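Local structure of epimerase (Methylomonas sp. DH-1, 7CJ5) at residues I42-P47 and A66-G71; G105-G110 and N148-V153; G10-V15 and E246-E251. The protein catalyses the manganese-dependent epimerisation of ketoses at C3, most actively L-ribulose to L-xylulose, and also interconverts D-allulose and D-fructose. All coordinates share one frame; numbering follows the deposited sequence.

Interaction 1 of 3, residues I42-P47 and A66-G71; sequences IALLDP and AHASLG. With FUD (D-fructose), chain D.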
# COMPACT_ATOMS: atom_id res chain seq x y z
N ILE A 42 0.19 15.46 -17.91
CA ILE A 42 0.86 14.59 -18.92
C ILE A 42 1.92 13.76 -18.21
O ILE A 42 2.71 14.35 -17.47
CB ILE A 42 1.44 15.42 -20.07
CG1 ILE A 42 0.35 16.24 -20.76
CG2 ILE A 42 2.19 14.52 -21.03
CD1 ILE A 42 0.89 17.25 -21.74
N ALA A 43 1.92 12.45 -18.42
CA ALA A 43 2.89 11.51 -17.82
C ALA A 43 4.16 11.55 -18.66
O ALA A 43 4.09 11.24 -19.86
CB ALA A 43 2.29 10.13 -17.74
N LEU A 44 5.27 12.01 -18.08
CA LEU A 44 6.55 12.22 -18.81
C LEU A 44 7.58 11.18 -18.34
O LEU A 44 8.77 11.55 -18.17
CB LEU A 44 7.03 13.65 -18.56
CG LEU A 44 6.20 14.75 -19.21
CD1 LEU A 44 6.84 16.11 -18.98
CD2 LEU A 44 6.02 14.48 -20.70
N LEU A 45 7.16 9.93 -18.18
CA LEU A 45 8.07 8.83 -17.75
C LEU A 45 9.20 8.69 -18.78
O LEU A 45 10.33 8.34 -18.38
CB LEU A 45 7.29 7.53 -17.57
CG LEU A 45 6.75 7.30 -16.15
CD1 LEU A 45 5.51 8.15 -15.89
CD2 LEU A 45 6.45 5.82 -15.91
N ASP A 46 8.90 8.96 -20.05
CA ASP A 46 9.93 9.05 -21.13
C ASP A 46 9.69 10.32 -21.94
O ASP A 46 8.95 10.31 -22.92
CB ASP A 46 9.94 7.82 -22.04
CG ASP A 46 11.02 7.87 -23.11
OD1 ASP A 46 11.77 8.88 -23.17
OD2 ASP A 46 11.11 6.91 -23.89
N PRO A 47 10.31 11.45 -21.54
CA PRO A 47 10.02 12.74 -22.14
C PRO A 47 10.57 12.91 -23.57
O PRO A 47 10.21 13.88 -24.22
CB PRO A 47 10.67 13.73 -21.16
CG PRO A 47 11.80 12.95 -20.53
CD PRO A 47 11.30 11.52 -20.45
N ALA A 66 -1.76 22.36 -19.42
CA ALA A 66 -1.04 21.12 -19.09
C ALA A 66 -0.10 21.37 -17.91
O ALA A 66 0.52 22.45 -17.84
CB ALA A 66 -0.26 20.64 -20.29
N HIS A 67 -0.03 20.38 -17.02
CA HIS A 67 1.09 20.18 -16.07
C HIS A 67 1.66 18.80 -16.36
O HIS A 67 1.12 18.13 -17.28
CB HIS A 67 0.62 20.35 -14.62
CG HIS A 67 0.11 21.71 -14.30
ND1 HIS A 67 0.88 22.85 -14.47
CD2 HIS A 67 -1.08 22.12 -13.80
CE1 HIS A 67 0.18 23.91 -14.09
NE2 HIS A 67 -1.03 23.49 -13.67
N ALA A 68 2.71 18.39 -15.67
CA ALA A 68 3.35 17.08 -15.93
C ALA A 68 3.71 16.41 -14.61
O ALA A 68 4.02 17.10 -13.63
CB ALA A 68 4.56 17.24 -16.82
N SER A 69 3.67 15.08 -14.63
CA SER A 69 4.16 14.21 -13.54
C SER A 69 5.01 13.11 -14.18
O SER A 69 4.85 12.82 -15.39
CB SER A 69 3.04 13.65 -12.72
OG SER A 69 2.19 12.83 -13.50
N LEU A 70 5.88 12.51 -13.39
CA LEU A 70 6.57 11.28 -13.81
C LEU A 70 7.04 10.56 -12.56
O LEU A 70 7.04 11.18 -11.47
CB LEU A 70 7.74 11.65 -14.73
CG LEU A 70 8.81 12.55 -14.11
CD1 LEU A 70 9.85 11.73 -13.37
CD2 LEU A 70 9.46 13.41 -15.17
N GLY A 71 7.39 9.29 -12.73
CA GLY A 71 8.21 8.51 -11.80
C GLY A 71 9.49 8.10 -12.49
O GLY A 71 9.43 7.73 -13.69
C1 FUD D . 1.50 6.33 -8.39
C2 FUD D . 0.87 7.70 -8.35
C3 FUD D . 0.97 8.56 -9.59
C4 FUD D . 2.43 8.46 -9.98
C5 FUD D . 2.85 8.99 -11.35
C6 FUD D . 1.73 9.51 -12.24
O1 FUD D . 0.96 5.49 -7.37
O2 FUD D . 0.28 8.08 -7.35
O3 FUD D . 0.60 9.91 -9.30
O4 FUD D . 3.13 9.12 -8.95
O5 FUD D . 3.86 9.98 -11.19
O6 FUD D . 2.33 9.92 -13.50
O HOH W 1 10.80 7.10 -16.02
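Two neighbouring parallel strands of a TIM barrel meet here, Ile42 and Ala43 pairing with Ala68 and Ser69 where the sheet runs up to the sugar pocket. Ile42 is held from both its polar backbone atoms: its N donates to His67 O at 2.9 Å, and its O receives Ser69 N. Two residues on, Leu44 N gives a nearly straight bond to Ser69 O (2.8 Å, 167° at the hydrogen). This last bond keeps the backbone beside strand 65-72 after strand 39-43 has ended.

Away from the pocket, Ile42, Leu44, Ala66, Ala68 and Leu70 make an aliphatic contact. Ile42 reaches back with CD1 to the methyl of Ala66, while Leu44 presses CD1 on Ala68 CB at 3.3 Å, a tight fit for two methyls; Ala96 of helix 83-102 lies against Leu44 as well. Leu70 sets its CD2 against Leu44 O and CB. Nearer the pocket, Leu45 lays CG near Gly71 O, and a water donates to both Leu45 O and Gly71 O, tying the two segments together where direct backbone pairing has stopped.

Ser69 points to the other face, with Ala43. Its chi1 of 62° tucks OG between the backbone N and the carbonyl carbon, and from there Ser69 OG accepts a hydrogen bond from O6 of D-fructose at 2.9 Å. The same OG is hydrogen-bonded to Glu41 OE2, so a second-shell carboxylate helps fix its rotation, and the His12 side chain lies close by. The whole is a beta-alpha-beta unit, strand 39-43, helix 52-61 and strand 65-72, with a substrate-binding serine near the C-terminal end of its second strand, the end at which TIM barrels carry their active sites.

Interaction 2 of 3, residues G105-G110 and N148-V153; sequences GSELCG and NIDLEV. With MN (manganese (II) ion), chain C; FUD (D-fructose), chain D.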
# COMPACT_ATOMS: atom_id res chain seq x y z
N GLY A 105 3.30 24.98 -19.25
CA GLY A 105 2.97 24.43 -17.92
C GLY A 105 3.85 25.03 -16.84
O GLY A 105 4.88 25.62 -17.18
N SER A 106 3.45 24.92 -15.57
CA SER A 106 4.17 25.57 -14.45
C SER A 106 4.38 24.60 -13.28
O SER A 106 4.97 25.03 -12.27
CB SER A 106 3.45 26.83 -14.02
OG SER A 106 2.12 26.55 -13.64
N GLU A 107 3.94 23.35 -13.40
CA GLU A 107 4.05 22.35 -12.30
C GLU A 107 4.61 21.03 -12.84
O GLU A 107 3.98 20.42 -13.71
CB GLU A 107 2.70 22.11 -11.63
CG GLU A 107 2.07 23.37 -11.06
CD GLU A 107 2.75 23.95 -9.83
OE1 GLU A 107 3.51 23.22 -9.19
OE2 GLU A 107 2.50 25.13 -9.51
N LEU A 108 5.75 20.62 -12.31
CA LEU A 108 6.30 19.25 -12.47
C LEU A 108 6.18 18.54 -11.12
O LEU A 108 6.80 19.00 -10.15
CB LEU A 108 7.75 19.32 -12.94
CG LEU A 108 8.43 17.96 -13.11
CD1 LEU A 108 7.78 17.17 -14.22
CD2 LEU A 108 9.93 18.12 -13.36
N CYS A 109 5.40 17.47 -11.06
CA CYS A 109 5.09 16.77 -9.79
C CYS A 109 5.28 15.27 -9.97
O CYS A 109 5.75 14.82 -11.04
CB CYS A 109 3.68 17.10 -9.32
SG CYS A 109 2.40 16.50 -10.45
N GLY A 110 4.90 14.52 -8.94
CA GLY A 110 5.00 13.05 -8.93
C GLY A 110 6.27 12.57 -8.26
O GLY A 110 6.85 13.32 -7.44
N ASN A 148 7.35 25.36 -10.76
CA ASN A 148 7.40 24.78 -9.40
C ASN A 148 7.56 23.26 -9.54
O ASN A 148 6.97 22.68 -10.47
CB ASN A 148 6.14 25.09 -8.59
CG ASN A 148 5.88 26.57 -8.41
OD1 ASN A 148 6.78 27.33 -8.05
ND2 ASN A 148 4.64 26.98 -8.61
N ILE A 149 8.33 22.65 -8.64
CA ILE A 149 8.38 21.17 -8.50
C ILE A 149 7.64 20.79 -7.21
O ILE A 149 7.81 21.48 -6.18
CB ILE A 149 9.83 20.64 -8.56
CG1 ILE A 149 10.68 21.06 -7.36
CG2 ILE A 149 10.49 21.04 -9.86
CD1 ILE A 149 11.90 20.18 -7.15
N ASP A 150 6.80 19.76 -7.30
CA ASP A 150 5.96 19.27 -6.18
C ASP A 150 6.31 17.79 -5.98
O ASP A 150 6.05 17.00 -6.91
CB ASP A 150 4.48 19.52 -6.46
CG ASP A 150 4.24 20.86 -7.14
OD1 ASP A 150 4.18 21.88 -6.42
OD2 ASP A 150 4.15 20.88 -8.38
N LEU A 151 6.90 17.46 -4.84
CA LEU A 151 7.43 16.10 -4.54
C LEU A 151 6.29 15.26 -3.97
O LEU A 151 5.79 15.58 -2.86
CB LEU A 151 8.57 16.22 -3.54
CG LEU A 151 9.67 17.21 -3.91
CD1 LEU A 151 10.75 17.21 -2.84
CD2 LEU A 151 10.29 16.89 -5.25
N GLU A 152 5.89 14.23 -4.71
CA GLU A 152 4.71 13.41 -4.37
C GLU A 152 5.09 12.36 -3.33
O GLU A 152 5.81 11.42 -3.67
CB GLU A 152 4.12 12.71 -5.59
CG GLU A 152 2.76 12.13 -5.30
CD GLU A 152 2.12 11.36 -6.44
OE1 GLU A 152 2.74 11.27 -7.51
OE2 GLU A 152 0.99 10.86 -6.24
N VAL A 153 4.57 12.52 -2.11
CA VAL A 153 4.70 11.50 -1.04
C VAL A 153 3.89 10.28 -1.49
O VAL A 153 2.70 10.45 -1.83
CB VAL A 153 4.24 12.08 0.31
CG1 VAL A 153 4.18 11.02 1.38
CG2 VAL A 153 5.16 13.22 0.73
MN MN C . -0.52 10.15 -7.37
C1 FUD D . 1.50 6.33 -8.39
C2 FUD D . 0.87 7.70 -8.35
C3 FUD D . 0.97 8.56 -9.59
C4 FUD D . 2.43 8.46 -9.98
C5 FUD D . 2.85 8.99 -11.35
C6 FUD D . 1.73 9.51 -12.24
O1 FUD D . 0.96 5.49 -7.37
O2 FUD D . 0.28 8.08 -7.35
O3 FUD D . 0.60 9.91 -9.30
O4 FUD D . 3.13 9.12 -8.95
O5 FUD D . 3.86 9.98 -11.19
O6 FUD D . 2.33 9.92 -13.50
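Backbone hydrogen bonds join the parallel strands 107-109 and 148-152 and the residues next to them. Asn148 N donates to Ser106 O, Leu108 N to Asn148 O and Asp150 N to Leu108 O; farther along, Glu152 N meets Gly110 O at 3.0 Å.

The polar side-chain contacts cluster at Glu107. Bent at chi2 (-71°), its chain lies alongside Asn148, whose ND2 gives Glu107 OE2 an almost straight bond of 3.0 Å, in the amide plane but above that of the carboxylate; Asn148 OD1 is hydrogen-bonded to Phe3 N. The other oxygen, Glu107 OE1, stands 2.6 Å from Asp150 OD2, close enough that one acid probably holds a proton. Lys5 NZ forms salt bridges with Glu107 OE2 and Asp150 OD1 and probably offsets their like charge.

Metal and sugar are met by Glu152, whose extended chain brings OE2 to manganese at 2.0 Å and lets OE1 accept from O4 of D-fructose at 2.6 Å. Gly110 CA passes near sugar O5, where a side chain would collide with it.

Helix 125-143 connects the two strands in a beta-alpha-beta unit; strand 65-72 flanks Glu107-Cys109 and strand 180-185 flanks Asn148-Glu152, within the closed barrel.

Interaction 3 of 3, residues G10-V15 and E246-E251; sequences GGHALV and ESFSSE. With MN (manganese (II) ion), chain C; FUD (D-fructose), chain D.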
# COMPACT_ATOMS: atom_id res chain seq x y z
N GLY A 10 -7.44 18.83 -12.74
CA GLY A 10 -6.70 18.08 -13.78
C GLY A 10 -7.17 16.65 -13.90
O GLY A 10 -7.50 16.01 -12.87
N GLY A 11 -7.20 16.14 -15.14
CA GLY A 11 -7.32 14.71 -15.44
C GLY A 11 -5.95 14.14 -15.75
O GLY A 11 -5.24 14.74 -16.59
N HIS A 12 -5.56 13.04 -15.10
CA HIS A 12 -4.29 12.34 -15.40
C HIS A 12 -4.41 11.71 -16.80
O HIS A 12 -5.38 10.98 -17.04
CB HIS A 12 -3.97 11.30 -14.33
CG HIS A 12 -2.53 10.90 -14.32
ND1 HIS A 12 -1.95 10.22 -15.36
CD2 HIS A 12 -1.56 11.09 -13.40
CE1 HIS A 12 -0.69 9.98 -15.08
NE2 HIS A 12 -0.42 10.51 -13.88
N ALA A 13 -3.45 11.99 -17.69
CA ALA A 13 -3.45 11.50 -19.08
C ALA A 13 -3.65 9.98 -19.08
O ALA A 13 -4.31 9.47 -19.99
CB ALA A 13 -2.17 11.86 -19.78
N LEU A 14 -3.10 9.28 -18.09
CA LEU A 14 -3.06 7.79 -18.10
C LEU A 14 -4.46 7.23 -17.84
O LEU A 14 -4.64 6.04 -18.05
CB LEU A 14 -2.06 7.27 -17.07
CG LEU A 14 -0.60 7.62 -17.32
CD1 LEU A 14 0.29 6.83 -16.38
CD2 LEU A 14 -0.19 7.37 -18.77
N VAL A 15 -5.41 8.06 -17.39
CA VAL A 15 -6.84 7.65 -17.28
C VAL A 15 -7.37 7.29 -18.67
O VAL A 15 -8.26 6.43 -18.76
CB VAL A 15 -7.69 8.74 -16.62
CG1 VAL A 15 -9.18 8.50 -16.81
CG2 VAL A 15 -7.34 8.88 -15.15
N GLU A 246 -6.77 10.73 -10.64
CA GLU A 246 -6.06 9.66 -11.38
C GLU A 246 -6.56 8.27 -10.95
O GLU A 246 -7.01 8.09 -9.80
CB GLU A 246 -4.56 9.79 -11.16
CG GLU A 246 -4.13 9.39 -9.78
CD GLU A 246 -2.66 9.61 -9.50
OE1 GLU A 246 -1.92 9.92 -10.46
OE2 GLU A 246 -2.27 9.50 -8.33
N SER A 247 -6.47 7.35 -11.91
CA SER A 247 -6.66 5.89 -11.74
C SER A 247 -5.93 5.21 -12.90
O SER A 247 -5.64 5.89 -13.90
CB SER A 247 -8.10 5.52 -11.69
OG SER A 247 -8.20 4.12 -11.49
N PHE A 248 -5.65 3.91 -12.78
CA PHE A 248 -4.69 3.19 -13.66
C PHE A 248 -5.29 1.84 -14.04
O PHE A 248 -5.23 0.93 -13.21
CB PHE A 248 -3.35 3.07 -12.93
CG PHE A 248 -2.79 4.41 -12.53
CD1 PHE A 248 -2.21 5.23 -13.48
CD2 PHE A 248 -2.90 4.87 -11.23
CE1 PHE A 248 -1.71 6.47 -13.13
CE2 PHE A 248 -2.41 6.12 -10.88
CZ PHE A 248 -1.82 6.92 -11.83
N SER A 249 -5.86 1.76 -15.24
CA SER A 249 -6.47 0.53 -15.82
C SER A 249 -5.39 -0.30 -16.50
O SER A 249 -4.61 0.30 -17.29
CB SER A 249 -7.56 0.85 -16.81
OG SER A 249 -7.88 -0.30 -17.60
N SER A 250 -5.35 -1.61 -16.25
CA SER A 250 -4.40 -2.56 -16.89
C SER A 250 -4.72 -2.68 -18.39
O SER A 250 -3.91 -3.27 -19.13
CB SER A 250 -4.41 -3.91 -16.22
OG SER A 250 -5.62 -4.60 -16.48
N GLU A 251 -5.87 -2.15 -18.83
CA GLU A 251 -6.31 -2.26 -20.25
C GLU A 251 -5.80 -1.04 -21.01
O GLU A 251 -5.95 -0.99 -22.25
CB GLU A 251 -7.83 -2.35 -20.34
CG GLU A 251 -8.39 -3.56 -19.60
CD GLU A 251 -9.81 -3.91 -19.97
OE1 GLU A 251 -10.48 -3.06 -20.55
OE2 GLU A 251 -10.23 -5.04 -19.70
MN MN C . -0.52 10.15 -7.37
C1 FUD D . 1.50 6.33 -8.39
C2 FUD D . 0.87 7.70 -8.35
C3 FUD D . 0.97 8.56 -9.59
C4 FUD D . 2.43 8.46 -9.98
C5 FUD D . 2.85 8.99 -11.35
C6 FUD D . 1.73 9.51 -12.24
O1 FUD D . 0.96 5.49 -7.37
O2 FUD D . 0.28 8.08 -7.35
O3 FUD D . 0.60 9.91 -9.30
O4 FUD D . 3.13 9.12 -8.95
O5 FUD D . 3.86 9.98 -11.19
O6 FUD D . 2.33 9.92 -13.50
O HOH W 2 -5.97 4.37 -16.75
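His12 and Glu246 meet where the first barrel strand ends and the chain leaves the last, beside the manganese and the bound D-fructose. His12 starts from CB, which packs on Glu246 CB at 3.6 Å. With CG anti to the backbone N (chi1 -161°), the ring is carried over toward the sugar. CG stays against the same glutamate carbon, and CD2 approaches Glu246 OE1 at 3.2 Å. At the ring's edge, His12 ND1 accepts the backbone N-H of Leu14 at 3.1 Å, the donor lying within 2° of the ring plane; this bond restrains the ring's rotation and leaves NE2 facing the ligand. CE1 comes near both the sugar's O6 and Phe248. At the tip, His12 NE2 lies 2.8 Å from sugar O6, a weak and doubtful bond, since NE2 is modelled too close to sugar C6.

Phe248 turns its edge to one face of the imidazole, a T-shaped pair with planes at 77° and centroids 5.4 Å apart. Leu14 CD1 touches the edge of the phenyl ring at CE1, while phenyl CZ lies near sugar C3. Replacing His12 by an alanine is likely to leave sugar O6 without its imidazole neighbour, Leu14 N without its ring partner, and a gap between Phe248 and Glu246.

Glu246 extends beyond CG to bind manganese through OE2 at 2.1 Å, while OE1 lies 2.8 Å from sugar O3. Val15 CG2 covers the backbone at Ser247, and a water bridges Leu14 O, Ser247 O and Ser249 N. Glu152, Asp185 and His211 complete the protein ligands of the manganese, and Glu246, with Glu152, probably serves as proton donor and acceptor, as in related epimerases. This is the metal-dependent active site of a ketose 3-epimerase, set at the C-terminal mouth of a TIM barrel.

All three contacts belong to one closed eight-stranded parallel barrel and converge on the bound D-fructose. Interactions 1 and 2 follow one another along the chain, and both are nested within the long loop that interaction 3 closes by bringing the first strand's end to the chain just after the last strand. Centres of interactions 1 and 2 lie about 10 Å apart, joined through neighbouring strands 65-72 and 107-112; interaction 3 is about 12 Å from the first, by way of strands 8-12 and 39-43, and about 17 Å from the second. Interactions 2 and 3 nonetheless share the manganese, so residues far apart in sequence surround one substrate.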